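Local coordinates for DnaJ homolog subfamily C member 3 (Mus musculus, PDB 3IEG), which acts as a co-chaperone in the endoplasmic reticulum stress response, binding misfolded proteins, stimulating the ATPase of HSC70 and restraining the kinase GCN2, at residues K5-G10 with H27-G32; G85-A90 with E148-D153; D176-S181 with T196-L201. All blocks are in the same frame, centred on the assembly; numbering follows the deposited sequence.

Interaction 1 (K5-G10 with H27-G32); sequences KHLELG and HAAVDG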
ATOM      1  N   LYS A   5      -1.214 -36.852 -30.675  1.00 49.77           N
ATOM      2  CA  LYS A   5      -1.098 -35.864 -31.730  1.00 49.36           C
ATOM      3  C   LYS A   5      -1.128 -34.454 -31.138  1.00 48.34           C
ATOM      4  O   LYS A   5      -0.395 -33.572 -31.589  1.00 48.39           O
ATOM      5  CB  LYS A   5      -2.212 -36.069 -32.765  1.00 49.77           C
ATOM      6  CG  LYS A   5      -1.775 -35.846 -34.207  1.00 51.35           C
ATOM      7  CD  LYS A   5      -1.902 -34.376 -34.631  1.00 54.00           C
ATOM      8  CE  LYS A   5      -0.815 -33.979 -35.648  1.00 55.41           C
ATOM      9  NZ  LYS A   5      -0.693 -34.917 -36.817  1.00 55.75           N
ATOM     10  N   HIS A   6      -1.964 -34.254 -30.121  1.00 46.97           N
ATOM     11  CA  HIS A   6      -1.998 -32.991 -29.395  1.00 45.70           C
ATOM     12  C   HIS A   6      -0.679 -32.745 -28.661  1.00 44.93           C
ATOM     13  O   HIS A   6      -0.165 -31.626 -28.653  1.00 44.59           O
ATOM     14  CB  HIS A   6      -3.165 -32.951 -28.408  1.00 45.53           C
ATOM     15  CG  HIS A   6      -4.492 -32.681 -29.046  1.00 45.51           C
ATOM     16  ND1 HIS A   6      -4.746 -31.550 -29.789  1.00 45.70           N
ATOM     17  CD2 HIS A   6      -5.652 -33.383 -29.023  1.00 45.92           C
ATOM     18  CE1 HIS A   6      -5.998 -31.572 -30.212  1.00 46.37           C
ATOM     19  NE2 HIS A   6      -6.570 -32.674 -29.760  1.00 46.33           N
ATOM     20  N   LEU A   7      -0.131 -33.798 -28.065  1.00 44.01           N
ATOM     21  CA  LEU A   7       1.117 -33.693 -27.329  1.00 43.67           C
ATOM     22  C   LEU A   7       2.254 -33.260 -28.228  1.00 43.74           C
ATOM     23  O   LEU A   7       2.996 -32.336 -27.902  1.00 43.81           O
ATOM     24  CB  LEU A   7       1.454 -35.008 -26.637  1.00 43.24           C
ATOM     25  CG  LEU A   7       0.690 -35.286 -25.346  1.00 42.98           C
ATOM     26  CD1 LEU A   7       0.885 -36.732 -24.909  1.00 42.19           C
ATOM     27  CD2 LEU A   7       1.102 -34.310 -24.239  1.00 43.09           C
ATOM     28  N   GLU A   8       2.361 -33.926 -29.372  1.00 44.04           N
ATOM     29  CA  GLU A   8       3.417 -33.682 -30.347  1.00 44.34           C
ATOM     30  C   GLU A   8       3.380 -32.247 -30.890  1.00 43.73           C
ATOM     31  O   GLU A   8       4.407 -31.553 -30.907  1.00 43.56           O
ATOM     32  CB  GLU A   8       3.328 -34.733 -31.468  1.00 44.92           C
ATOM     33  CG  GLU A   8       4.338 -34.586 -32.617  1.00 47.60           C
ATOM     34  CD  GLU A   8       5.786 -34.392 -32.152  1.00 51.35           C
ATOM     35  OE1 GLU A   8       6.174 -34.895 -31.060  1.00 52.52           O
ATOM     36  OE2 GLU A   8       6.537 -33.729 -32.903  1.00 52.48           O
ATOM     37  N   LEU A   9       2.190 -31.809 -31.307  1.00 43.04           N
ATOM     38  CA  LEU A   9       1.980 -30.445 -31.792  1.00 42.64           C
ATOM     39  C   LEU A   9       2.398 -29.393 -30.752  1.00 42.02           C
ATOM     40  O   LEU A   9       3.155 -28.463 -31.064  1.00 42.19           O
ATOM     41  CB  LEU A   9       0.512 -30.247 -32.189  1.00 42.77           C
ATOM     42  CG  LEU A   9       0.148 -29.727 -33.594  1.00 44.21           C
ATOM     43  CD1 LEU A   9       0.652 -28.291 -33.880  1.00 44.92           C
ATOM     44  CD2 LEU A   9       0.625 -30.704 -34.694  1.00 45.60           C
ATOM     45  N   GLY A  10       1.911 -29.555 -29.522  1.00 41.09           N
ATOM     46  CA  GLY A  10       2.253 -28.675 -28.417  1.00 40.24           C
ATOM     47  C   GLY A  10       3.747 -28.508 -28.207  1.00 39.94           C
ATOM     48  O   GLY A  10       4.217 -27.395 -27.964  1.00 39.62           O
ATOM     49  N   HIS A  27      -3.967 -28.588 -23.090  1.00 34.38           N
ATOM     50  CA  HIS A  27      -5.317 -28.624 -22.523  1.00 35.08           C
ATOM     51  C   HIS A  27      -6.142 -29.755 -23.152  1.00 35.69           C
ATOM     52  O   HIS A  27      -6.743 -30.567 -22.457  1.00 35.37           O
ATOM     53  CB  HIS A  27      -6.046 -27.290 -22.744  1.00 34.97           C
ATOM     54  CG  HIS A  27      -5.992 -26.359 -21.571  1.00 34.86           C
ATOM     55  ND1 HIS A  27      -5.575 -25.047 -21.680  1.00 35.04           N
ATOM     56  CD2 HIS A  27      -6.312 -26.544 -20.269  1.00 33.94           C
ATOM     57  CE1 HIS A  27      -5.637 -24.464 -20.496  1.00 33.96           C
ATOM     58  NE2 HIS A  27      -6.072 -25.353 -19.621  1.00 34.67           N
ATOM     59  N   ALA A  28      -6.144 -29.787 -24.480  1.00 36.90           N
ATOM     60  CA  ALA A  28      -6.849 -30.789 -25.265  1.00 37.93           C
ATOM     61  C   ALA A  28      -6.376 -32.177 -24.905  1.00 38.61           C
ATOM     62  O   ALA A  28      -7.185 -33.091 -24.776  1.00 39.05           O
ATOM     63  CB  ALA A  28      -6.641 -30.530 -26.757  1.00 37.76           C
ATOM     64  N   ALA A  29      -5.064 -32.328 -24.749  1.00 39.38           N
ATOM     65  CA  ALA A  29      -4.473 -33.606 -24.379  1.00 40.27           C
ATOM     66  C   ALA A  29      -4.941 -34.040 -22.986  1.00 40.98           C
ATOM     67  O   ALA A  29      -5.353 -35.184 -22.793  1.00 41.21           O
ATOM     68  CB  ALA A  29      -2.955 -33.522 -24.433  1.00 40.08           C
ATOM     69  N   VAL A  30      -4.884 -33.123 -22.024  1.00 41.53           N
ATOM     70  CA  VAL A  30      -5.346 -33.411 -20.674  1.00 42.35           C
ATOM     71  C   VAL A  30      -6.835 -33.787 -20.656  1.00 43.13           C
ATOM     72  O   VAL A  30      -7.230 -34.730 -19.981  1.00 43.56           O
ATOM     73  CB  VAL A  30      -5.078 -32.232 -19.725  1.00 42.34           C
ATOM     74  CG1 VAL A  30      -5.910 -32.364 -18.432  1.00 42.48           C
ATOM     75  CG2 VAL A  30      -3.586 -32.126 -19.413  1.00 41.92           C
ATOM     76  N   ASP A  31      -7.649 -33.051 -21.406  1.00 43.83           N
ATOM     77  CA  ASP A  31      -9.076 -33.320 -21.491  1.00 44.52           C
ATOM     78  C   ASP A  31      -9.380 -34.671 -22.122  1.00 44.54           C
ATOM     79  O   ASP A  31     -10.315 -35.367 -21.704  1.00 44.28           O
ATOM     80  CB  ASP A  31      -9.776 -32.215 -22.273  1.00 44.88           C
ATOM     81  CG  ASP A  31     -10.403 -31.171 -21.370  1.00 47.28           C
ATOM     82  OD1 ASP A  31     -10.375 -31.337 -20.119  1.00 48.21           O
ATOM     83  OD2 ASP A  31     -10.940 -30.181 -21.920  1.00 50.52           O
ATOM     84  N   GLY A  32      -8.581 -35.023 -23.131  1.00 44.80           N
ATOM     85  CA  GLY A  32      -8.687 -36.296 -23.836  1.00 44.88           C
ATOM     86  C   GLY A  32      -8.279 -37.489 -22.989  1.00 45.22           C
ATOM     87  O   GLY A  32      -8.752 -38.601 -23.233  1.00 45.65           O
TER
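The imidazole of His6 lies flat over the methyl of Ala28, with CB of Ala28 3.5 Å from the centroid of the His6 ring and 4° off its normal. This is a CH-pi contact centred on the ring: the five ring atoms are almost equally far from the methyl carbon. With CG beside the backbone N (chi1 -78°), the ring is carried over the neighbouring helix. One residue further on, the methyl of Ala29 fits between two side chains of the first helix, 4.0 Å from His6 CB and 4.1 Å from Leu7 CD2. Leu7 reaches it with one branch and also packs on Phe26.

Segments 5-10 and 27-32, on helices 2-15 and 19-32, run nearly antiparallel, with axes 8.7 Å apart at closest approach and 160° between their directions, as expected of the paired helices of a tetratricopeptide repeat, here TPR 1. Val30 points away from helix 2-15 and packs on Ala39, Tyr40 and Arg43 of helix 37-50, joining the hairpin to what follows. With two alanines on one side and no hydrogen bond across it, the contact depends on dispersion and shape: small methyls allow close helix packing, and the imidazole contributes its face.

Interaction 2 (G85-A90 with E148-D153); sequences GKLDEA and EVCVWD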
ATOM      1  N   GLY A  85       7.731 -19.028   0.274  1.00 27.64           N
ATOM      2  CA  GLY A  85       8.170 -19.067   1.670  1.00 27.71           C
ATOM      3  C   GLY A  85       7.646 -20.273   2.438  1.00 28.24           C
ATOM      4  O   GLY A  85       7.668 -20.287   3.674  1.00 27.66           O
ATOM      5  N   LYS A  86       7.154 -21.276   1.711  1.00 28.61           N
ATOM      6  CA  LYS A  86       6.791 -22.554   2.315  1.00 29.31           C
ATOM      7  C   LYS A  86       8.066 -23.376   2.476  1.00 29.93           C
ATOM      8  O   LYS A  86       8.321 -24.296   1.713  1.00 29.98           O
ATOM      9  CB  LYS A  86       5.739 -23.282   1.468  1.00 29.06           C
ATOM     10  CG  LYS A  86       4.348 -22.622   1.493  1.00 28.43           C
ATOM     11  CD  LYS A  86       3.419 -23.225   0.451  1.00 29.50           C
ATOM     12  CE  LYS A  86       1.942 -22.991   0.741  1.00 28.43           C
ATOM     13  NZ  LYS A  86       1.664 -21.553   0.700  1.00 29.65           N
ATOM     14  N   LEU A  87       8.867 -23.018   3.473  1.00 30.86           N
ATOM     15  CA  LEU A  87      10.226 -23.536   3.595  1.00 32.29           C
ATOM     16  C   LEU A  87      10.302 -25.020   3.910  1.00 33.20           C
ATOM     17  O   LEU A  87      11.104 -25.737   3.326  1.00 33.62           O
ATOM     18  CB  LEU A  87      11.040 -22.725   4.605  1.00 32.06           C
ATOM     19  CG  LEU A  87      11.156 -21.224   4.314  1.00 31.96           C
ATOM     20  CD1 LEU A  87      11.969 -20.575   5.392  1.00 31.84           C
ATOM     21  CD2 LEU A  87      11.748 -20.917   2.938  1.00 30.06           C
ATOM     22  N   ASP A  88       9.461 -25.487   4.817  1.00 34.25           N
ATOM     23  CA  ASP A  88       9.434 -26.904   5.149  1.00 35.13           C
ATOM     24  C   ASP A  88       9.063 -27.783   3.962  1.00 35.03           C
ATOM     25  O   ASP A  88       9.698 -28.818   3.731  1.00 35.43           O
ATOM     26  CB  ASP A  88       8.501 -27.153   6.334  1.00 35.71           C
ATOM     27  CG  ASP A  88       9.040 -26.555   7.627  1.00 38.01           C
ATOM     28  OD1 ASP A  88      10.220 -26.138   7.648  1.00 39.40           O
ATOM     29  OD2 ASP A  88       8.288 -26.496   8.621  1.00 41.28           O
ATOM     30  N   GLU A  89       8.049 -27.373   3.210  1.00 34.56           N
ATOM     31  CA  GLU A  89       7.611 -28.120   2.041  1.00 34.68           C
ATOM     32  C   GLU A  89       8.599 -28.031   0.885  1.00 34.35           C
ATOM     33  O   GLU A  89       8.710 -28.958   0.088  1.00 34.28           O
ATOM     34  CB  GLU A  89       6.252 -27.624   1.571  1.00 35.01           C
ATOM     35  CG  GLU A  89       5.143 -27.911   2.527  1.00 36.28           C
ATOM     36  CD  GLU A  89       4.116 -26.827   2.497  1.00 40.30           C
ATOM     37  OE1 GLU A  89       4.124 -25.996   3.437  1.00 41.69           O
ATOM     38  OE2 GLU A  89       3.324 -26.784   1.523  1.00 41.71           O
ATOM     39  N   ALA A  90       9.305 -26.912   0.792  1.00 34.01           N
ATOM     40  CA  ALA A  90      10.335 -26.759  -0.219  1.00 34.11           C
ATOM     41  C   ALA A  90      11.464 -27.761   0.021  1.00 34.16           C
ATOM     42  O   ALA A  90      11.799 -28.558  -0.865  1.00 34.35           O
ATOM     43  CB  ALA A  90      10.870 -25.336  -0.231  1.00 34.05           C
ATOM     44  N   GLU A 148      13.660 -10.967  -0.247  1.00 34.29           N
ATOM     45  CA  GLU A 148      14.417 -10.941  -1.507  1.00 34.92           C
ATOM     46  C   GLU A 148      14.275 -12.270  -2.230  1.00 34.27           C
ATOM     47  O   GLU A 148      14.263 -12.315  -3.453  1.00 35.08           O
ATOM     48  CB  GLU A 148      15.915 -10.689  -1.273  1.00 35.66           C
ATOM     49  CG  GLU A 148      16.289  -9.285  -0.831  1.00 39.12           C
ATOM     50  CD  GLU A 148      15.878  -8.229  -1.839  1.00 44.58           C
ATOM     51  OE1 GLU A 148      15.353  -7.167  -1.411  1.00 47.28           O
ATOM     52  OE2 GLU A 148      16.071  -8.455  -3.058  1.00 47.16           O
ATOM     53  N   VAL A 149      14.172 -13.349  -1.466  1.00 33.20           N
ATOM     54  CA  VAL A 149      14.096 -14.679  -2.029  1.00 32.06           C
ATOM     55  C   VAL A 149      12.658 -15.160  -2.019  1.00 31.77           C
ATOM     56  O   VAL A 149      12.152 -15.604  -3.037  1.00 32.08           O
ATOM     57  CB  VAL A 149      15.006 -15.663  -1.265  1.00 31.96           C
ATOM     58  CG1 VAL A 149      14.799 -17.083  -1.755  1.00 31.79           C
ATOM     59  CG2 VAL A 149      16.470 -15.247  -1.382  1.00 31.06           C
ATOM     60  N   CYS A 150      12.002 -15.079  -0.867  1.00 31.38           N
ATOM     61  CA  CYS A 150      10.634 -15.543  -0.741  1.00 30.93           C
ATOM     62  C   CYS A 150       9.709 -14.379  -1.073  1.00 31.09           C
ATOM     63  O   CYS A 150       9.112 -13.751  -0.180  1.00 31.50           O
ATOM     64  CB  CYS A 150      10.376 -16.069   0.664  1.00 30.72           C
ATOM     65  SG  CYS A 150      11.547 -17.317   1.210  1.00 31.02           S
ATOM     66  N   VAL A 151       9.610 -14.091  -2.366  1.00 30.51           N
ATOM     67  CA  VAL A 151       8.945 -12.890  -2.855  1.00 30.13           C
ATOM     68  C   VAL A 151       7.421 -13.007  -2.846  1.00 30.08           C
ATOM     69  O   VAL A 151       6.725 -11.995  -2.881  1.00 30.92           O
ATOM     70  CB  VAL A 151       9.454 -12.480  -4.275  1.00 30.35           C
ATOM     71  CG1 VAL A 151      10.899 -11.950  -4.216  1.00 30.14           C
ATOM     72  CG2 VAL A 151       9.355 -13.649  -5.265  1.00 30.23           C
ATOM     73  N   TRP A 152       6.902 -14.228  -2.793  1.00 29.42           N
ATOM     74  CA  TRP A 152       5.457 -14.436  -2.777  1.00 29.11           C
ATOM     75  C   TRP A 152       4.959 -14.881  -1.395  1.00 29.40           C
ATOM     76  O   TRP A 152       3.853 -15.413  -1.254  1.00 29.21           O
ATOM     77  CB  TRP A 152       5.030 -15.433  -3.864  1.00 28.59           C
ATOM     78  CG  TRP A 152       5.488 -15.074  -5.261  1.00 27.87           C
ATOM     79  CD1 TRP A 152       5.685 -13.814  -5.774  1.00 27.38           C
ATOM     80  CD2 TRP A 152       5.785 -15.984  -6.318  1.00 26.78           C
ATOM     81  NE1 TRP A 152       6.102 -13.892  -7.082  1.00 27.03           N
ATOM     82  CE2 TRP A 152       6.170 -15.212  -7.443  1.00 27.01           C
ATOM     83  CE3 TRP A 152       5.773 -17.381  -6.428  1.00 27.10           C
ATOM     84  CZ2 TRP A 152       6.541 -15.792  -8.658  1.00 26.94           C
ATOM     85  CZ3 TRP A 152       6.143 -17.963  -7.643  1.00 27.26           C
ATOM     86  CH2 TRP A 152       6.524 -17.164  -8.739  1.00 27.67           C
ATOM     87  N   ASP A 153       5.790 -14.658  -0.382  1.00 29.46           N
ATOM     88  CA  ASP A 153       5.424 -14.932   0.991  1.00 29.96           C
ATOM     89  C   ASP A 153       4.581 -13.771   1.516  1.00 30.25           C
ATOM     90  O   ASP A 153       5.104 -12.727   1.917  1.00 30.43           O
ATOM     91  CB  ASP A 153       6.686 -15.120   1.829  1.00 30.09           C
ATOM     92  CG  ASP A 153       6.402 -15.649   3.229  1.00 31.22           C
ATOM     93  OD1 ASP A 153       5.350 -15.320   3.821  1.00 33.25           O
ATOM     94  OD2 ASP A 153       7.252 -16.391   3.752  1.00 31.46           O
TER
HETATM   95  O   HOH W   1       8.879 -18.070   5.064  1.00 30.75           O
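The chain leaves helix 71-84 at Gly85 in a Schellman motif with positive phi (75°), and there its CA comes within 4.9 Å of Cys150 CA, in the loop that follows helix 136-149. Two helix-to-helix connections of the tetratricopeptide solenoid thus meet, one within TPR 3 and the other at the end of TPR 4. Cys150 begins a type I turn that ends at Asp153, the N-cap of helix 154-166, while Lys86 holds the N-cap position of helix 87-98.

Having no side chain, Gly85 presents bare backbone to both ends of this turn. Cys150 SG lies 3.8 Å from Gly85 CA, its thiol placed beside the cysteine's own backbone N. The sulfur also meets one branch of Leu87, CD2, at 4.0 Å, and Leu87 and Cys150 both pack against Met120 of helix 104-132, which closes the apolar part of the contact.

Asp153 divides the work of its carboxylate. CG turns anti to the backbone N (chi1 -170°); OD1 accepts a hydrogen bond from Leu156 N and caps the next helix, while OD2 approaches Gly85 CA to 3.5 Å. No direct hydrogen bond joins the two segments, but the backbone of Trp152 is hydrogen-bonded to that of Lys83, in the last turn of helix 71-84. A water completes the link, donating to Gly85 O at 2.9 Å and to Asp153 OD2 at 2.7 Å.

Interaction 3 (D176-S181 with T196-L201); sequences DLKAAS and TLYYQL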
ATOM      1  N   ASP A 176       3.544  -2.253   1.930  1.00 35.26           N
ATOM      2  CA  ASP A 176       3.736  -3.681   2.128  1.00 34.99           C
ATOM      3  C   ASP A 176       2.429  -4.441   2.135  1.00 34.59           C
ATOM      4  O   ASP A 176       2.356  -5.547   1.612  1.00 34.57           O
ATOM      5  CB  ASP A 176       4.476  -3.949   3.428  1.00 35.30           C
ATOM      6  CG  ASP A 176       5.985  -3.988   3.249  1.00 36.58           C
ATOM      7  OD1 ASP A 176       6.481  -4.020   2.089  1.00 37.80           O
ATOM      8  OD2 ASP A 176       6.675  -3.988   4.289  1.00 37.23           O
ATOM      9  N   LEU A 177       1.396  -3.843   2.724  1.00 34.32           N
ATOM     10  CA  LEU A 177       0.076  -4.459   2.761  1.00 33.84           C
ATOM     11  C   LEU A 177      -0.576  -4.499   1.389  1.00 34.14           C
ATOM     12  O   LEU A 177      -1.272  -5.461   1.067  1.00 34.24           O
ATOM     13  CB  LEU A 177      -0.822  -3.761   3.770  1.00 33.36           C
ATOM     14  CG  LEU A 177      -0.413  -3.945   5.228  1.00 32.52           C
ATOM     15  CD1 LEU A 177      -1.047  -2.846   6.063  1.00 33.09           C
ATOM     16  CD2 LEU A 177      -0.784  -5.317   5.746  1.00 30.23           C
ATOM     17  N   LYS A 178      -0.337  -3.472   0.580  1.00 34.51           N
ATOM     18  CA  LYS A 178      -0.836  -3.459  -0.788  1.00 35.20           C
ATOM     19  C   LYS A 178      -0.154  -4.550  -1.594  1.00 35.36           C
ATOM     20  O   LYS A 178      -0.827  -5.326  -2.280  1.00 35.36           O
ATOM     21  CB  LYS A 178      -0.643  -2.096  -1.457  1.00 35.37           C
ATOM     22  CG  LYS A 178      -1.674  -1.055  -1.081  1.00 36.47           C
ATOM     23  CD  LYS A 178      -1.528   0.187  -1.962  1.00 38.45           C
ATOM     24  CE  LYS A 178      -2.683   1.162  -1.768  1.00 38.68           C
ATOM     25  NZ  LYS A 178      -4.010   0.519  -2.032  1.00 39.38           N
ATOM     26  N   ALA A 179       1.174  -4.628  -1.493  1.00 35.70           N
ATOM     27  CA  ALA A 179       1.921  -5.694  -2.166  1.00 36.01           C
ATOM     28  C   ALA A 179       1.383  -7.068  -1.759  1.00 36.57           C
ATOM     29  O   ALA A 179       1.083  -7.893  -2.617  1.00 36.91           O
ATOM     30  CB  ALA A 179       3.400  -5.580  -1.887  1.00 35.64           C
ATOM     31  N   ALA A 180       1.215  -7.278  -0.455  1.00 37.30           N
ATOM     32  CA  ALA A 180       0.694  -8.527   0.101  1.00 38.38           C
ATOM     33  C   ALA A 180      -0.681  -8.905  -0.426  1.00 39.33           C
ATOM     34  O   ALA A 180      -0.987 -10.092  -0.569  1.00 39.57           O
ATOM     35  CB  ALA A 180       0.646  -8.446   1.622  1.00 38.36           C
ATOM     36  N   SER A 181      -1.509  -7.896  -0.687  1.00 40.34           N
ATOM     37  CA  SER A 181      -2.879  -8.104  -1.153  1.00 41.24           C
ATOM     38  C   SER A 181      -2.918  -8.648  -2.577  1.00 42.08           C
ATOM     39  O   SER A 181      -3.826  -9.383  -2.941  1.00 41.82           O
ATOM     40  CB  SER A 181      -3.685  -6.804  -1.056  1.00 41.06           C
ATOM     41  OG  SER A 181      -3.122  -5.803  -1.877  1.00 40.13           O
ATOM     42  N   THR A 196      -7.637   1.896   7.876  1.00 35.36           N
ATOM     43  CA  THR A 196      -7.324   2.392   9.208  1.00 34.95           C
ATOM     44  C   THR A 196      -6.094   3.298   9.204  1.00 34.53           C
ATOM     45  O   THR A 196      -6.084   4.344   9.836  1.00 34.40           O
ATOM     46  CB  THR A 196      -7.183   1.182  10.174  1.00 34.74           C
ATOM     47  OG1 THR A 196      -8.454   0.940  10.783  1.00 35.22           O
ATOM     48  CG2 THR A 196      -6.126   1.389  11.266  1.00 35.61           C
ATOM     49  N   LEU A 197      -5.058   2.897   8.480  1.00 34.52           N
ATOM     50  CA  LEU A 197      -3.806   3.634   8.523  1.00 34.30           C
ATOM     51  C   LEU A 197      -3.967   4.979   7.812  1.00 34.51           C
ATOM     52  O   LEU A 197      -3.463   6.012   8.279  1.00 34.69           O
ATOM     53  CB  LEU A 197      -2.656   2.804   7.942  1.00 33.71           C
ATOM     54  CG  LEU A 197      -2.163   1.595   8.741  1.00 32.71           C
ATOM     55  CD1 LEU A 197      -1.204   0.757   7.901  1.00 31.61           C
ATOM     56  CD2 LEU A 197      -1.511   2.009  10.050  1.00 31.78           C
ATOM     57  N   TYR A 198      -4.686   4.960   6.694  1.00 34.36           N
ATOM     58  CA  TYR A 198      -5.052   6.188   6.022  1.00 34.75           C
ATOM     59  C   TYR A 198      -5.832   7.103   6.970  1.00 35.16           C
ATOM     60  O   TYR A 198      -5.583   8.314   7.019  1.00 35.44           O
ATOM     61  CB  TYR A 198      -5.901   5.896   4.793  1.00 34.45           C
ATOM     62  CG  TYR A 198      -5.151   5.517   3.541  1.00 34.42           C
ATOM     63  CD1 TYR A 198      -5.602   4.473   2.741  1.00 33.77           C
ATOM     64  CD2 TYR A 198      -3.998   6.212   3.135  1.00 34.37           C
ATOM     65  CE1 TYR A 198      -4.934   4.126   1.574  1.00 33.78           C
ATOM     66  CE2 TYR A 198      -3.314   5.858   1.966  1.00 32.86           C
ATOM     67  CZ  TYR A 198      -3.793   4.813   1.200  1.00 33.61           C
ATOM     68  OH  TYR A 198      -3.156   4.449   0.041  1.00 35.14           O
ATOM     69  N   TYR A 199      -6.768   6.517   7.716  1.00 35.46           N
ATOM     70  CA  TYR A 199      -7.599   7.277   8.641  1.00 35.93           C
ATOM     71  C   TYR A 199      -6.717   8.024   9.621  1.00 36.50           C
ATOM     72  O   TYR A 199      -6.777   9.251   9.680  1.00 36.64           O
ATOM     73  CB  TYR A 199      -8.592   6.377   9.373  1.00 35.62           C
ATOM     74  CG  TYR A 199      -9.657   7.116  10.164  1.00 35.73           C
ATOM     75  CD1 TYR A 199     -10.827   7.571   9.546  1.00 36.24           C
ATOM     76  CD2 TYR A 199      -9.509   7.344  11.530  1.00 35.72           C
ATOM     77  CE1 TYR A 199     -11.821   8.232  10.266  1.00 35.79           C
ATOM     78  CE2 TYR A 199     -10.490   8.004  12.262  1.00 35.98           C
ATOM     79  CZ  TYR A 199     -11.644   8.445  11.627  1.00 36.15           C
ATOM     80  OH  TYR A 199     -12.615   9.104  12.352  1.00 35.62           O
ATOM     81  N   GLN A 200      -5.885   7.287  10.359  1.00 37.15           N
ATOM     82  CA  GLN A 200      -4.950   7.880  11.308  1.00 38.05           C
ATOM     83  C   GLN A 200      -4.079   8.929  10.630  1.00 37.72           C
ATOM     84  O   GLN A 200      -3.696   9.914  11.253  1.00 37.91           O
ATOM     85  CB  GLN A 200      -4.070   6.811  11.961  1.00 37.92           C
ATOM     86  CG  GLN A 200      -4.677   6.144  13.203  1.00 39.70           C
ATOM     87  CD  GLN A 200      -3.881   4.905  13.685  1.00 40.32           C
ATOM     88  OE1 GLN A 200      -3.262   4.175  12.882  1.00 43.61           O
ATOM     89  NE2 GLN A 200      -3.900   4.668  15.002  1.00 41.97           N
ATOM     90  N   LEU A 201      -3.783   8.729   9.349  1.00 37.67           N
ATOM     91  CA  LEU A 201      -2.966   9.696   8.611  1.00 37.65           C
ATOM     92  C   LEU A 201      -3.698  10.982   8.263  1.00 37.46           C
ATOM     93  O   LEU A 201      -3.060  11.993   7.972  1.00 37.79           O
ATOM     94  CB  LEU A 201      -2.379   9.075   7.344  1.00 37.56           C
ATOM     95  CG  LEU A 201      -1.101   8.273   7.574  1.00 38.11           C
ATOM     96  CD1 LEU A 201      -0.818   7.411   6.352  1.00 38.17           C
ATOM     97  CD2 LEU A 201       0.090   9.180   7.925  1.00 37.35           C
TER
HETATM   98  O   HOH W   2      -5.314   3.340  -1.604  1.00 38.70           O
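Apolar contact comes from two leucines whose ends meet: Leu177 CD1 touches Leu197 CD1 at 4.0 Å. Both leucines start out toward the other helix, each with CG beside its own backbone N, and their side chains cross at about a right angle, one methyl of each making the contact. The backbones stay well apart, with 10.7 Å between Leu177 CA and Leu197 CA, the nearest pair of CA atoms. Each leucine has further apolar cover: Leu177 packs on Ala161 of helix 154-166, and Leu197 on Ala173 and Ile174, one turn before Leu177 in helix 170-181.

The second meeting is of mixed character. Lys178 runs out extended through chi2 and chi3, which carries its CE to 3.8 Å from Tyr198 OH; the bend at the last torsion (chi4 -57°) then turns NZ aside, to a water. The lysine chain and the tyrosine side chain again cross nearly at a right angle, with the aliphatic CE carbon touching the phenol oxygen. The Tyr198 side chain also touches Leu206 and Ser207 of helix 204-217.

Polar linkage passes through that water. The ammonium nitrogen Lys178 NZ donates to it at 3.1 Å, and it is hydrogen-bonded to Tyr198 OH at 2.9 Å. NZ and OH, 4.5 Å apart, are therefore joined only indirectly.

The contact brings the second helix of TPR 5 against helix 188-201 of TPR 6, the kind of packing between successive repeats that builds a tetratricopeptide solenoid. Its chemistry implies a buried leucine contact without polar partners, and beside it a water bridge between a charged amine and a phenol.

In the fold
The three contacts come in series along an all-helical chain and sample three places along its tetratricopeptide solenoid. Interaction 1 joins the two helices of TPR 1, its centre about 42 Å from the centre of the chain. Interaction 2 ties TPR 3 to TPR 4, and interaction 3 packs TPR 5 on TPR 6 near the middle. The centres of interactions 1 and 2 lie about 32 Å apart and those of 2 and 3 about 23 Å. Pairing within a repeat, a turn-to-turn contact and packing between repeats thus all contribute to the solenoid, whose first two repeats carry the groove that binds misfolded proteins. This chain is the TPR part; the J domain, which contacts HSPA8, is not included.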